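Local structure of trilobed Protease (Pyrococcus furiosus, 2GOP) at residues F219-V222 with R228-L231; G256-V261 with G292-I297; Y276-L279 with S284-L287; H302-F307 with V313-E318; L323-T328 with E333-D338. The protein forms the beta-propeller domain of a trilobed protease, a ring of four-stranded blades with open velcro topology that probably helps govern substrate access to the enzyme. All coordinates share one frame; numbering follows the deposited sequence.

Interaction 1. Residues F219-V222 with R228-L231; sequences FYAV and RILL
Leu231 reaches back across the hairpin to Phe219 and Ala221, and its side chain can be traced atom by atom. CB lies 3.8 Å from the carbonyl O of Tyr220 and 3.9 Å from Phe219 CD1. With chi1 at -51°, CG is anti to the carbonyl carbon and stays beside that ring, where the branch divides. CD1 continues obliquely along the aromatic, 3.7 Å from Phe219 CE1, while CD2 turns the other way and settles 3.7 Å from Ala221 CA. A branched leucine can thus serve two neighbours at once, and the small methyl of Ala221 leaves room for it: Ala221 CB also receives Ile229 CG2 at 3.9 Å.

Ala221 and Leu231 form an antiparallel non-hydrogen-bonded pair. The next step is fastened by the backbone, with Val222 N donating to Leu230 O over 2.8 Å in a nearly straight bond (171° at the hydrogen). Beside that bond Val222 CG2 meets Leu230 CG at 3.8 Å, the two side chains crossing at a slant; beta-branched Val222 suits an extended strand.

The hairpin supplies the first two strands of a propeller blade, 219-224 and 229-233, with strand 245-249 next in the sheet. Ala221 and Ile229 face Val184 of strand 182-188 in the preceding blade, whereas Leu230 rests on Ala268 of strand 264-271 in the following one.

Interaction 2. Residues G256-V261 with G292-I297; sequences GILDEV and GEIKPI
Leu258 and Ile294 meet methyl to methyl, their side chains crossing at about a right angle. Leu258 CD2 lies 3.4 Å from Ile294 CD1, closer than usual for two carbons. Since each side chain presents a single terminal methyl at this crossing, the pair touches at a point, without the broad overlap of side chains running alongside one another.

Ile294 delivers its long branch from the short outer strand 294-296. CG1 stands anti to the carbonyl carbon (chi1 -63°) and the chain beyond it is extended (chi2 168°), which carries CD1 away from the strand toward the loop. Leu258 begins a type I turn running to Val261, and Val261 N closes that turn on Leu258 O at 3.2 Å. The turn brings both of its end residues round to the same methyl, although Val261 CG2 approaches Ile294 CD1 more loosely, at 4.3 Å. The intervening Asp259 and Glu260 suit the outer bend of a turn.

The loop leads from strand 254-256, which ends one blade, to strand 264-271, which starts the next. Leu258 also packs on Phe277 and Leu279, and Ile294 on Tyr288, all in that next blade. With three aliphatic residues and no hydrogen bond between the segments, the contact depends on the fit of methyl groups and lacks directional bonds to define it; it is a small apolar contact joining the connecting loop to the blade's outer strand.

Interaction 3. Residues Y276-L279 with S284-L287; sequences YFTL and SVNL
Leu279 and Asn286 face each other as an antiparallel hydrogen-bonded pair, each giving its amide hydrogen to the other's carbonyl. Leu279 N to Asn286 O and Asn286 N to Leu279 O both measure 2.9 Å, and the strand directions differ by 166°, so the two run close to antiparallel. One step along, Thr278 and Leu287 make the non-hydrogen-bonded pair. Here Thr278 CA comes within 3.1 Å of Asn286 O, so that this oxygen accepts a CA-H contact as well as the amide bond.

Leu287 turns its CD2 methyl back over the partner strand, where it lies 3.4 Å from the carbonyl O of Phe277; a chi1 of -145°, away from a staggered position, accompanies this reach. On the same face Thr278 CB sits 4.0 Å from Val285 CG1, and Val285 also touches Trp303 of the next blade and Met240 of the second subunit. Beta-branched Thr278 and Val285 fit the extended backbone well.

These are the second and third strands of one four-stranded propeller blade, 274-281 and 284-290, joined by a tight hairpin; such central strands are buried between the neighbouring blades.

On the other face, Leu279 CD1 lies at the edge of the Phe277 ring and in its plane. Asn286 is buried but its amide is employed at both ends: ND2 binds Glu281 OE1 and OD1 accepts from Gly300 N. Ser284 OG likewise bonds to Gly300 O, so the two polar side chains tie the strand to the inter-blade connection.

Interaction 4. Residues H302-F307 with V313-E318; sequences HWIMGF and VVYLKE
Trp303 and Glu318 are joined twice through the backbone, as Trp303 N gives to Glu318 O at 2.8 Å and Glu318 N returns a bond to Trp303 O. Farther along, Met305 N donates to Leu316 O, while Leu316 N turns to Gly306 O at 3.1 Å. Two residues thus stand opposite one, a beta bulge that moves the register by one before Phe307 pairs with Tyr315. Gly306 suits the bulge because its positive phi (92°) would jam a CB against the preceding carbonyl.

The hairpin forms the first two strands of the last propeller blade, with strand 325-329 following in the sheet.

Among apolar contacts, Ile304 CD1 comes obliquely to Tyr315 CD1 at 3.7 Å, and the Phe307 and Tyr315 CB atoms meet at 3.6 Å beyond the bulge.

Aromatic and charged groups combine at the other end. Glu318 CB lies over the face of the Trp303 five-membered ring, 3.8 Å from its centroid. With CG anti to the backbone N (chi1 -172°), the carboxylate is carried on to the indole nitrogen, where Trp303 NE1 makes a weak bond to OE2; the Glu318 carboxylate has a stronger partner in Arg324, salt-bridged through OE1. The aliphatic part of Lys317 passes His302, CD 3.3 Å from ND1, and its NZ goes on to a salt bridge with Glu333. A water 2.6 Å from His302 ND1 lies in the imidazole plane and accepts a weak bond from Lys317 NZ; His302 NE2 is hydrogen-bonded to Ala298 O.

Interaction 5. Residues L323-T328 with E333-D338; sequences LRELFT and EKQLTD
Thr337 plugs its hydroxyl between Glu325 and Leu326, in the tightly held part of this hairpin. OG1 accepts from Leu326 N at 2.8 Å in a nearly straight bond (173°) and gives its own hydrogen to Glu325 OE1 at 2.6 Å, reaching the lone pair that points away from the other carboxylate oxygen. Having a chi1 of 66°, the threonine holds OG1 between its backbone N and carbonyl carbon, with CG2 turned to Leu326 CB. The Glu325 carboxylate is further gripped by the amides of Tyr339 and Asn340, an array of donors that would be expected to favour its charged form.

Close packing continues at Leu336, whose CD1 presses on Thr328 CG2 at 3.3 Å, tighter than usual, while its amide donates to Leu326 O at 2.9 Å. Thr337 N adds a weak bond to the same oxygen.

Along strand 333-335 the contact is looser. Gln335 CG lies over the Phe327 ring, 4.0 Å from its centroid, in a CH-pi contact; the extended chain (chi2 170°) carries the amide on, and NE2 donates to Thr337 O, close to the amide plane, at 2.8 Å. Glu333 crosses the same ring obliquely before reaching Tyr315 and Lys317. Lys334, on the Thr328 face, is exposed: CB stays 3.8 Å from Thr328 OG1 and the extended chain leads away, as suits a long charged residue on an outermost strand.

Strand 333-335 ends the last blade, with strand 313-318 on the far side of 325-329. Leu326 and Leu336 pack on Val27 of strand 26-35 and Thr337 on Leu17 of strand 16-23, so first and last blades meet through side chains, consistent with the open velcro topology.

Interactions 1, 3 and 4 are buried strand pairs within three successive blades, whereas interactions 2 and 5 lie farther out and are only partly buried. Strand 294-296 of interaction 2 lies in the same blade as interaction 3: Ile297 N probably bonds to Leu287 O. Interactions 4 and 5 share the last blade, with centres about 8 Å apart, and are tied by the Lys317-Glu333 salt bridge. Between blades, Val285 probably hydrogen-bonds to His302 and Ile304, linking interactions 3 and 4. The chemistry follows position: apolar packing round one backbone bond in 1, purely aliphatic in 2, backbone bonding with a buried amide in 3, rings and charged groups in 4, a carboxylate-hydroxyl network beside one ring in 5.

Interaction 1. Residues F219-V222 with R228-L231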
# COMPACT_ATOMS: atom_id res chain seq x y z
N PHE A 219 -12.28 4.85 5.66
CA PHE A 219 -12.32 5.15 4.23
C PHE A 219 -11.89 6.57 4.00
O PHE A 219 -11.75 7.34 4.94
CB PHE A 219 -13.72 4.90 3.65
CG PHE A 219 -14.83 5.50 4.47
CD1 PHE A 219 -15.05 6.88 4.49
CD2 PHE A 219 -15.67 4.69 5.24
CE1 PHE A 219 -16.07 7.44 5.27
CE2 PHE A 219 -16.68 5.23 6.01
CZ PHE A 219 -16.88 6.61 6.03
N TYR A 220 -11.67 6.91 2.74
CA TYR A 220 -11.27 8.25 2.38
C TYR A 220 -11.89 8.62 1.03
O TYR A 220 -12.27 7.76 0.25
CB TYR A 220 -9.75 8.37 2.39
CG TYR A 220 -9.05 7.40 1.49
CD1 TYR A 220 -8.80 7.73 0.16
CD2 TYR A 220 -8.63 6.16 1.96
CE1 TYR A 220 -8.15 6.83 -0.69
CE2 TYR A 220 -8.00 5.26 1.14
CZ TYR A 220 -7.76 5.60 -0.19
OH TYR A 220 -7.11 4.72 -1.02
N ALA A 221 -12.02 9.92 0.80
CA ALA A 221 -12.71 10.44 -0.37
C ALA A 221 -11.80 10.33 -1.59
O ALA A 221 -10.64 10.77 -1.55
CB ALA A 221 -13.13 11.92 -0.11
N VAL A 222 -12.33 9.75 -2.67
CA VAL A 222 -11.56 9.58 -3.90
C VAL A 222 -12.08 10.39 -5.09
O VAL A 222 -11.35 10.59 -6.04
CB VAL A 222 -11.42 8.09 -4.32
CG1 VAL A 222 -10.51 7.35 -3.34
CG2 VAL A 222 -12.80 7.42 -4.44
N ARG A 228 -22.52 14.20 -4.87
CA ARG A 228 -22.18 12.96 -4.16
C ARG A 228 -20.68 12.82 -4.04
O ARG A 228 -19.95 13.13 -4.96
CB ARG A 228 -22.74 11.74 -4.90
CG ARG A 228 -24.24 11.55 -4.71
CD ARG A 228 -24.74 10.32 -5.42
NE ARG A 228 -26.20 10.24 -5.35
CZ ARG A 228 -26.94 9.31 -5.95
NH1 ARG A 228 -26.38 8.35 -6.69
NH2 ARG A 228 -28.26 9.35 -5.82
N ILE A 229 -20.23 12.34 -2.89
CA ILE A 229 -18.82 12.09 -2.64
C ILE A 229 -18.60 10.59 -2.63
O ILE A 229 -19.33 9.83 -1.97
CB ILE A 229 -18.36 12.76 -1.32
CG1 ILE A 229 -18.41 14.28 -1.48
CG2 ILE A 229 -16.94 12.33 -0.96
CD1 ILE A 229 -18.30 15.10 -0.14
N LEU A 230 -17.60 10.15 -3.40
CA LEU A 230 -17.26 8.74 -3.50
C LEU A 230 -16.12 8.44 -2.53
O LEU A 230 -15.08 9.09 -2.57
CB LEU A 230 -16.86 8.40 -4.93
CG LEU A 230 -16.52 6.93 -5.21
CD1 LEU A 230 -17.77 6.04 -4.94
CD2 LEU A 230 -15.98 6.76 -6.65
N LEU A 231 -16.33 7.44 -1.67
CA LEU A 231 -15.38 7.06 -0.64
C LEU A 231 -14.87 5.64 -0.90
O LEU A 231 -15.61 4.78 -1.40
CB LEU A 231 -16.02 7.18 0.76
CG LEU A 231 -16.71 8.52 1.09
CD1 LEU A 231 -17.84 8.32 2.11
CD2 LEU A 231 -15.72 9.55 1.60

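Interaction 2. Residues G256-V261 with G292-I297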
# COMPACT_ATOMS: atom_id res chain seq x y z
N GLY A 256 -22.77 1.78 1.23
CA GLY A 256 -21.95 0.89 0.40
C GLY A 256 -22.69 0.49 -0.88
O GLY A 256 -23.94 0.33 -0.89
N ILE A 257 -21.92 0.30 -1.95
CA ILE A 257 -22.47 -0.15 -3.22
C ILE A 257 -21.89 -1.50 -3.69
O ILE A 257 -22.37 -2.05 -4.65
CB ILE A 257 -22.32 0.91 -4.33
CG1 ILE A 257 -20.83 1.22 -4.61
CG2 ILE A 257 -23.10 2.17 -3.96
CD1 ILE A 257 -20.58 1.93 -5.94
N LEU A 258 -20.87 -2.01 -3.01
CA LEU A 258 -20.32 -3.33 -3.33
C LEU A 258 -20.19 -4.22 -2.09
O LEU A 258 -19.34 -5.09 -2.05
CB LEU A 258 -18.94 -3.17 -3.99
CG LEU A 258 -18.92 -2.49 -5.37
CD1 LEU A 258 -17.50 -2.11 -5.79
CD2 LEU A 258 -19.57 -3.37 -6.39
N ASP A 259 -21.01 -4.02 -1.07
CA ASP A 259 -20.86 -4.81 0.16
C ASP A 259 -21.11 -6.31 -0.06
O ASP A 259 -20.52 -7.13 0.64
CB ASP A 259 -21.81 -4.33 1.26
CG ASP A 259 -21.54 -2.94 1.71
OD1 ASP A 259 -20.47 -2.38 1.35
OD2 ASP A 259 -22.43 -2.40 2.42
N GLU A 260 -21.94 -6.66 -1.03
CA GLU A 260 -22.30 -8.06 -1.27
C GLU A 260 -21.42 -8.71 -2.36
O GLU A 260 -21.66 -9.86 -2.74
CB GLU A 260 -23.80 -8.20 -1.57
CG GLU A 260 -24.74 -7.82 -0.40
CD GLU A 260 -24.75 -6.33 -0.07
OE1 GLU A 260 -24.80 -5.50 -1.00
OE2 GLU A 260 -24.71 -5.98 1.12
N VAL A 261 -20.40 -7.98 -2.84
CA VAL A 261 -19.51 -8.48 -3.89
C VAL A 261 -18.11 -8.68 -3.31
O VAL A 261 -17.48 -7.73 -2.87
CB VAL A 261 -19.43 -7.49 -5.07
CG1 VAL A 261 -18.37 -7.91 -6.06
CG2 VAL A 261 -20.81 -7.35 -5.75
N GLY A 292 -27.36 1.92 -9.48
CA GLY A 292 -28.44 1.23 -8.77
C GLY A 292 -28.33 -0.26 -9.01
O GLY A 292 -28.81 -1.05 -8.21
N GLU A 293 -27.72 -0.62 -10.14
CA GLU A 293 -27.28 -1.99 -10.44
C GLU A 293 -25.93 -1.94 -11.16
O GLU A 293 -25.57 -0.91 -11.75
CB GLU A 293 -28.30 -2.73 -11.30
CG GLU A 293 -28.34 -2.30 -12.75
CD GLU A 293 -29.55 -2.84 -13.49
OE1 GLU A 293 -30.47 -2.05 -13.77
OE2 GLU A 293 -29.58 -4.06 -13.79
N ILE A 294 -25.20 -3.05 -11.12
CA ILE A 294 -23.89 -3.13 -11.76
C ILE A 294 -24.05 -3.69 -13.18
O ILE A 294 -24.68 -4.74 -13.38
CB ILE A 294 -22.91 -4.01 -10.96
CG1 ILE A 294 -22.64 -3.38 -9.59
CG2 ILE A 294 -21.61 -4.19 -11.72
CD1 ILE A 294 -21.93 -4.30 -8.63
N LYS A 295 -23.48 -2.99 -14.15
CA LYS A 295 -23.48 -3.46 -15.53
C LYS A 295 -22.06 -3.35 -16.07
O LYS A 295 -21.32 -2.42 -15.70
CB LYS A 295 -24.45 -2.65 -16.37
CG LYS A 295 -25.86 -2.57 -15.79
CD LYS A 295 -26.78 -1.72 -16.67
CE LYS A 295 -27.90 -1.04 -15.87
NZ LYS A 295 -28.56 0.09 -16.60
N PRO A 296 -21.64 -4.31 -16.90
CA PRO A 296 -20.30 -4.30 -17.48
C PRO A 296 -20.11 -3.23 -18.54
O PRO A 296 -21.03 -2.96 -19.32
CB PRO A 296 -20.19 -5.69 -18.13
CG PRO A 296 -21.60 -6.04 -18.47
CD PRO A 296 -22.41 -5.49 -17.34
N ILE A 297 -18.93 -2.62 -18.56
CA ILE A 297 -18.49 -1.77 -19.66
C ILE A 297 -17.50 -2.53 -20.55
O ILE A 297 -17.66 -2.62 -21.76
CB ILE A 297 -17.85 -0.48 -19.14
CG1 ILE A 297 -18.92 0.47 -18.58
CG2 ILE A 297 -17.06 0.21 -20.26
CD1 ILE A 297 -18.37 1.72 -17.90

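Interaction 3. Residues Y276-L279 with S284-L287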
# COMPACT_ATOMS: atom_id res chain seq x y z
N TYR A 276 -18.20 4.54 -11.77
CA TYR A 276 -17.46 3.76 -12.73
C TYR A 276 -16.27 3.20 -11.97
O TYR A 276 -15.56 3.94 -11.28
CB TYR A 276 -16.99 4.67 -13.87
CG TYR A 276 -18.12 5.31 -14.67
CD1 TYR A 276 -18.81 6.40 -14.17
CD2 TYR A 276 -18.48 4.83 -15.92
CE1 TYR A 276 -19.83 6.99 -14.89
CE2 TYR A 276 -19.50 5.41 -16.65
CZ TYR A 276 -20.17 6.49 -16.14
OH TYR A 276 -21.19 7.07 -16.86
N PHE A 277 -16.04 1.89 -12.10
CA PHE A 277 -15.03 1.24 -11.29
C PHE A 277 -14.53 -0.06 -11.89
O PHE A 277 -15.22 -0.70 -12.68
CB PHE A 277 -15.58 0.98 -9.88
CG PHE A 277 -16.72 0.01 -9.87
CD1 PHE A 277 -18.01 0.44 -10.15
CD2 PHE A 277 -16.50 -1.33 -9.60
CE1 PHE A 277 -19.06 -0.45 -10.15
CE2 PHE A 277 -17.57 -2.23 -9.61
CZ PHE A 277 -18.84 -1.78 -9.89
N THR A 278 -13.33 -0.42 -11.47
CA THR A 278 -12.71 -1.68 -11.89
C THR A 278 -12.75 -2.67 -10.75
O THR A 278 -12.62 -2.31 -9.57
CB THR A 278 -11.26 -1.49 -12.37
OG1 THR A 278 -10.47 -0.91 -11.32
CG2 THR A 278 -11.19 -0.60 -13.61
N LEU A 279 -12.96 -3.94 -11.11
CA LEU A 279 -12.95 -5.07 -10.18
C LEU A 279 -11.87 -6.05 -10.61
O LEU A 279 -11.67 -6.26 -11.81
CB LEU A 279 -14.30 -5.78 -10.18
CG LEU A 279 -15.16 -5.79 -8.92
CD1 LEU A 279 -15.18 -4.47 -8.17
CD2 LEU A 279 -16.57 -6.22 -9.33
N SER A 284 -8.53 -11.39 -14.17
CA SER A 284 -8.85 -10.24 -15.01
C SER A 284 -9.15 -9.01 -14.16
O SER A 284 -9.39 -9.11 -12.96
CB SER A 284 -10.06 -10.56 -15.91
OG SER A 284 -9.71 -11.53 -16.88
N VAL A 285 -9.09 -7.86 -14.82
CA VAL A 285 -9.47 -6.59 -14.22
C VAL A 285 -10.49 -5.96 -15.17
O VAL A 285 -10.15 -5.59 -16.29
CB VAL A 285 -8.26 -5.69 -13.99
CG1 VAL A 285 -8.67 -4.34 -13.35
CG2 VAL A 285 -7.21 -6.42 -13.13
N ASN A 286 -11.74 -5.90 -14.72
CA ASN A 286 -12.86 -5.52 -15.56
C ASN A 286 -13.44 -4.17 -15.14
O ASN A 286 -13.38 -3.83 -13.97
CB ASN A 286 -13.94 -6.59 -15.46
CG ASN A 286 -13.48 -7.91 -16.03
OD1 ASN A 286 -12.94 -7.97 -17.14
ND2 ASN A 286 -13.67 -8.99 -15.27
N LEU A 287 -14.00 -3.43 -16.09
CA LEU A 287 -14.59 -2.11 -15.85
C LEU A 287 -16.10 -2.23 -15.82
O LEU A 287 -16.70 -2.81 -16.76
CB LEU A 287 -14.21 -1.14 -16.97
CG LEU A 287 -13.93 0.35 -16.77
CD1 LEU A 287 -14.28 1.10 -18.07
CD2 LEU A 287 -14.60 1.01 -15.57

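Interaction 4. Residues H302-F307 with V313-E318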
# COMPACT_ATOMS: atom_id res chain seq x y z
N HIS A 302 -8.89 -9.91 -19.79
CA HIS A 302 -8.02 -8.76 -20.03
C HIS A 302 -7.81 -8.04 -18.71
O HIS A 302 -8.40 -8.41 -17.70
CB HIS A 302 -8.63 -7.81 -21.05
CG HIS A 302 -9.99 -7.28 -20.68
ND1 HIS A 302 -11.00 -7.12 -21.60
CD2 HIS A 302 -10.50 -6.88 -19.49
CE1 HIS A 302 -12.07 -6.63 -21.00
NE2 HIS A 302 -11.79 -6.48 -19.72
N TRP A 303 -6.96 -7.02 -18.71
CA TRP A 303 -6.94 -6.11 -17.58
C TRP A 303 -7.02 -4.65 -18.00
O TRP A 303 -6.26 -4.17 -18.86
CB TRP A 303 -5.80 -6.39 -16.58
CG TRP A 303 -4.44 -6.62 -17.12
CD1 TRP A 303 -3.36 -5.78 -17.03
CD2 TRP A 303 -3.97 -7.81 -17.79
NE1 TRP A 303 -2.25 -6.36 -17.62
CE2 TRP A 303 -2.60 -7.60 -18.10
CE3 TRP A 303 -4.57 -9.01 -18.17
CZ2 TRP A 303 -1.83 -8.56 -18.77
CZ3 TRP A 303 -3.80 -9.96 -18.83
CH2 TRP A 303 -2.45 -9.72 -19.12
N ILE A 304 -7.98 -3.96 -17.39
CA ILE A 304 -8.15 -2.52 -17.56
C ILE A 304 -7.13 -1.82 -16.67
O ILE A 304 -7.12 -2.00 -15.46
CB ILE A 304 -9.58 -2.08 -17.20
CG1 ILE A 304 -10.62 -2.81 -18.06
CG2 ILE A 304 -9.72 -0.57 -17.32
CD1 ILE A 304 -10.53 -2.56 -19.58
N MET A 305 -6.26 -1.02 -17.29
CA MET A 305 -5.19 -0.34 -16.58
C MET A 305 -5.40 1.16 -16.59
O MET A 305 -4.69 1.91 -17.26
CB MET A 305 -3.84 -0.71 -17.20
CG MET A 305 -3.49 -2.18 -17.02
SD MET A 305 -1.93 -2.63 -17.81
CE MET A 305 -0.77 -1.64 -16.87
N GLY A 306 -6.40 1.60 -15.83
CA GLY A 306 -6.77 3.00 -15.78
C GLY A 306 -7.86 3.36 -16.78
O GLY A 306 -7.91 2.82 -17.89
N PHE A 307 -8.71 4.30 -16.39
CA PHE A 307 -9.78 4.76 -17.24
C PHE A 307 -10.17 6.17 -16.84
O PHE A 307 -9.73 6.68 -15.80
CB PHE A 307 -11.00 3.85 -17.10
CG PHE A 307 -11.67 3.95 -15.76
CD1 PHE A 307 -11.19 3.24 -14.67
CD2 PHE A 307 -12.76 4.79 -15.58
CE1 PHE A 307 -11.79 3.36 -13.43
CE2 PHE A 307 -13.35 4.91 -14.34
CZ PHE A 307 -12.86 4.20 -13.27
N VAL A 313 -16.54 7.15 -22.22
CA VAL A 313 -15.61 6.42 -21.35
C VAL A 313 -14.35 6.09 -22.14
O VAL A 313 -14.45 5.70 -23.30
CB VAL A 313 -16.20 5.11 -20.79
CG1 VAL A 313 -15.17 4.41 -19.89
CG2 VAL A 313 -17.50 5.38 -20.03
N VAL A 314 -13.19 6.25 -21.51
CA VAL A 314 -11.90 5.93 -22.13
C VAL A 314 -11.10 5.06 -21.17
O VAL A 314 -11.15 5.25 -19.96
CB VAL A 314 -11.07 7.20 -22.48
CG1 VAL A 314 -10.42 7.81 -21.23
CG2 VAL A 314 -10.01 6.88 -23.52
N TYR A 315 -10.39 4.09 -21.71
CA TYR A 315 -9.58 3.22 -20.87
C TYR A 315 -8.43 2.61 -21.63
O TYR A 315 -8.46 2.53 -22.87
CB TYR A 315 -10.45 2.13 -20.23
CG TYR A 315 -11.34 1.36 -21.20
CD1 TYR A 315 -10.86 0.26 -21.92
CD2 TYR A 315 -12.67 1.72 -21.38
CE1 TYR A 315 -11.68 -0.44 -22.80
CE2 TYR A 315 -13.50 1.02 -22.25
CZ TYR A 315 -13.00 -0.05 -22.95
OH TYR A 315 -13.84 -0.71 -23.81
N LEU A 316 -7.40 2.24 -20.87
CA LEU A 316 -6.34 1.38 -21.36
C LEU A 316 -6.70 -0.09 -21.08
O LEU A 316 -7.07 -0.43 -19.94
CB LEU A 316 -5.00 1.74 -20.70
CG LEU A 316 -4.39 3.10 -21.07
CD1 LEU A 316 -3.10 3.34 -20.26
CD2 LEU A 316 -4.09 3.17 -22.57
N LYS A 317 -6.59 -0.93 -22.09
CA LYS A 317 -6.85 -2.37 -21.97
C LYS A 317 -5.66 -3.21 -22.44
O LYS A 317 -5.23 -3.09 -23.59
CB LYS A 317 -8.09 -2.75 -22.78
CG LYS A 317 -8.35 -4.25 -22.83
CD LYS A 317 -9.74 -4.58 -23.37
CE LYS A 317 -9.91 -4.19 -24.81
NZ LYS A 317 -11.08 -4.87 -25.44
N GLU A 318 -5.17 -4.07 -21.55
CA GLU A 318 -4.08 -4.98 -21.84
C GLU A 318 -4.57 -6.43 -21.85
O GLU A 318 -5.51 -6.78 -21.13
CB GLU A 318 -2.99 -4.81 -20.78
CG GLU A 318 -1.71 -5.56 -21.08
CD GLU A 318 -0.51 -4.88 -20.49
OE1 GLU A 318 -0.18 -3.77 -20.95
OE2 GLU A 318 0.11 -5.45 -19.56
O HOH W 1 -10.94 -8.04 -24.08

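Interaction 5. Residues L323-T328 with E333-D338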
# COMPACT_ATOMS: atom_id res chain seq x y z
N LEU A 323 0.12 -5.58 -25.47
CA LEU A 323 0.32 -4.48 -24.54
C LEU A 323 -0.89 -3.56 -24.58
O LEU A 323 -1.61 -3.49 -25.57
CB LEU A 323 1.58 -3.68 -24.89
CG LEU A 323 2.92 -4.20 -24.36
CD1 LEU A 323 4.06 -3.36 -24.93
CD2 LEU A 323 2.93 -4.18 -22.83
N ARG A 324 -1.11 -2.85 -23.48
CA ARG A 324 -2.22 -1.91 -23.40
C ARG A 324 -2.27 -0.92 -24.57
O ARG A 324 -1.24 -0.40 -25.01
CB ARG A 324 -2.19 -1.15 -22.07
CG ARG A 324 -0.89 -0.40 -21.80
CD ARG A 324 -0.62 -0.26 -20.31
NE ARG A 324 0.71 0.28 -20.05
CZ ARG A 324 1.83 -0.43 -19.93
NH1 ARG A 324 1.83 -1.75 -20.05
NH2 ARG A 324 2.97 0.19 -19.69
N GLU A 325 -3.49 -0.71 -25.07
CA GLU A 325 -3.80 0.32 -26.05
C GLU A 325 -5.02 1.10 -25.54
O GLU A 325 -5.69 0.67 -24.59
CB GLU A 325 -4.13 -0.30 -27.41
CG GLU A 325 -2.98 -1.08 -28.07
CD GLU A 325 -1.90 -0.19 -28.70
OE1 GLU A 325 -2.11 1.04 -28.82
OE2 GLU A 325 -0.84 -0.74 -29.07
N LEU A 326 -5.32 2.23 -26.17
CA LEU A 326 -6.44 3.07 -25.77
C LEU A 326 -7.72 2.66 -26.48
O LEU A 326 -7.73 2.37 -27.69
CB LEU A 326 -6.14 4.54 -26.07
CG LEU A 326 -6.95 5.59 -25.31
CD1 LEU A 326 -6.47 5.70 -23.89
CD2 LEU A 326 -6.85 6.93 -26.00
N PHE A 327 -8.81 2.63 -25.72
CA PHE A 327 -10.14 2.29 -26.22
C PHE A 327 -11.13 3.30 -25.69
O PHE A 327 -10.92 3.86 -24.61
CB PHE A 327 -10.56 0.90 -25.73
CG PHE A 327 -9.75 -0.24 -26.29
CD1 PHE A 327 -8.50 -0.56 -25.76
CD2 PHE A 327 -10.24 -1.01 -27.34
CE1 PHE A 327 -7.76 -1.61 -26.28
CE2 PHE A 327 -9.50 -2.07 -27.86
CZ PHE A 327 -8.26 -2.37 -27.33
N THR A 328 -12.20 3.54 -26.43
CA THR A 328 -13.33 4.31 -25.92
C THR A 328 -14.57 3.43 -25.82
O THR A 328 -14.63 2.34 -26.39
CB THR A 328 -13.67 5.57 -26.77
OG1 THR A 328 -13.91 5.19 -28.13
CG2 THR A 328 -12.54 6.60 -26.71
N GLU A 333 -17.56 -0.54 -27.85
CA GLU A 333 -16.11 -0.36 -27.78
C GLU A 333 -15.55 0.02 -29.14
O GLU A 333 -15.99 -0.50 -30.16
CB GLU A 333 -15.41 -1.63 -27.28
CG GLU A 333 -13.91 -1.45 -27.03
CD GLU A 333 -13.27 -2.65 -26.34
OE1 GLU A 333 -12.96 -3.63 -27.05
OE2 GLU A 333 -13.06 -2.62 -25.11
N LYS A 334 -14.59 0.94 -29.14
CA LYS A 334 -13.81 1.28 -30.33
C LYS A 334 -12.34 1.39 -29.92
O LYS A 334 -12.03 1.97 -28.88
CB LYS A 334 -14.28 2.60 -30.93
CG LYS A 334 -15.71 2.55 -31.44
CD LYS A 334 -16.02 3.65 -32.45
CE LYS A 334 -17.37 3.40 -33.14
NZ LYS A 334 -17.60 4.29 -34.32
N GLN A 335 -11.45 0.81 -30.71
CA GLN A 335 -10.02 0.92 -30.46
C GLN A 335 -9.49 2.20 -31.08
O GLN A 335 -9.69 2.43 -32.28
CB GLN A 335 -9.28 -0.29 -31.02
CG GLN A 335 -7.83 -0.37 -30.56
CD GLN A 335 -7.17 -1.68 -30.91
OE1 GLN A 335 -7.83 -2.67 -31.20
NE2 GLN A 335 -5.83 -1.69 -30.88
N LEU A 336 -8.79 3.01 -30.29
CA LEU A 336 -8.25 4.29 -30.76
C LEU A 336 -6.77 4.27 -31.13
O LEU A 336 -6.34 5.05 -31.98
CB LEU A 336 -8.48 5.39 -29.73
CG LEU A 336 -9.92 5.85 -29.54
CD1 LEU A 336 -9.92 7.09 -28.66
CD2 LEU A 336 -10.61 6.13 -30.87
N THR A 337 -5.98 3.43 -30.46
CA THR A 337 -4.55 3.35 -30.74
C THR A 337 -4.15 1.93 -31.16
O THR A 337 -4.81 0.96 -30.79
CB THR A 337 -3.68 3.79 -29.53
OG1 THR A 337 -3.85 2.88 -28.44
CG2 THR A 337 -4.05 5.19 -29.07
N ASP A 338 -3.08 1.83 -31.93
CA ASP A 338 -2.52 0.54 -32.32
C ASP A 338 -1.00 0.64 -32.47
O ASP A 338 -0.41 0.09 -33.40
CB ASP A 338 -3.18 0.03 -33.61
CG ASP A 338 -3.03 0.99 -34.79
OD1 ASP A 338 -2.49 2.10 -34.61
OD2 ASP A 338 -3.44 0.62 -35.90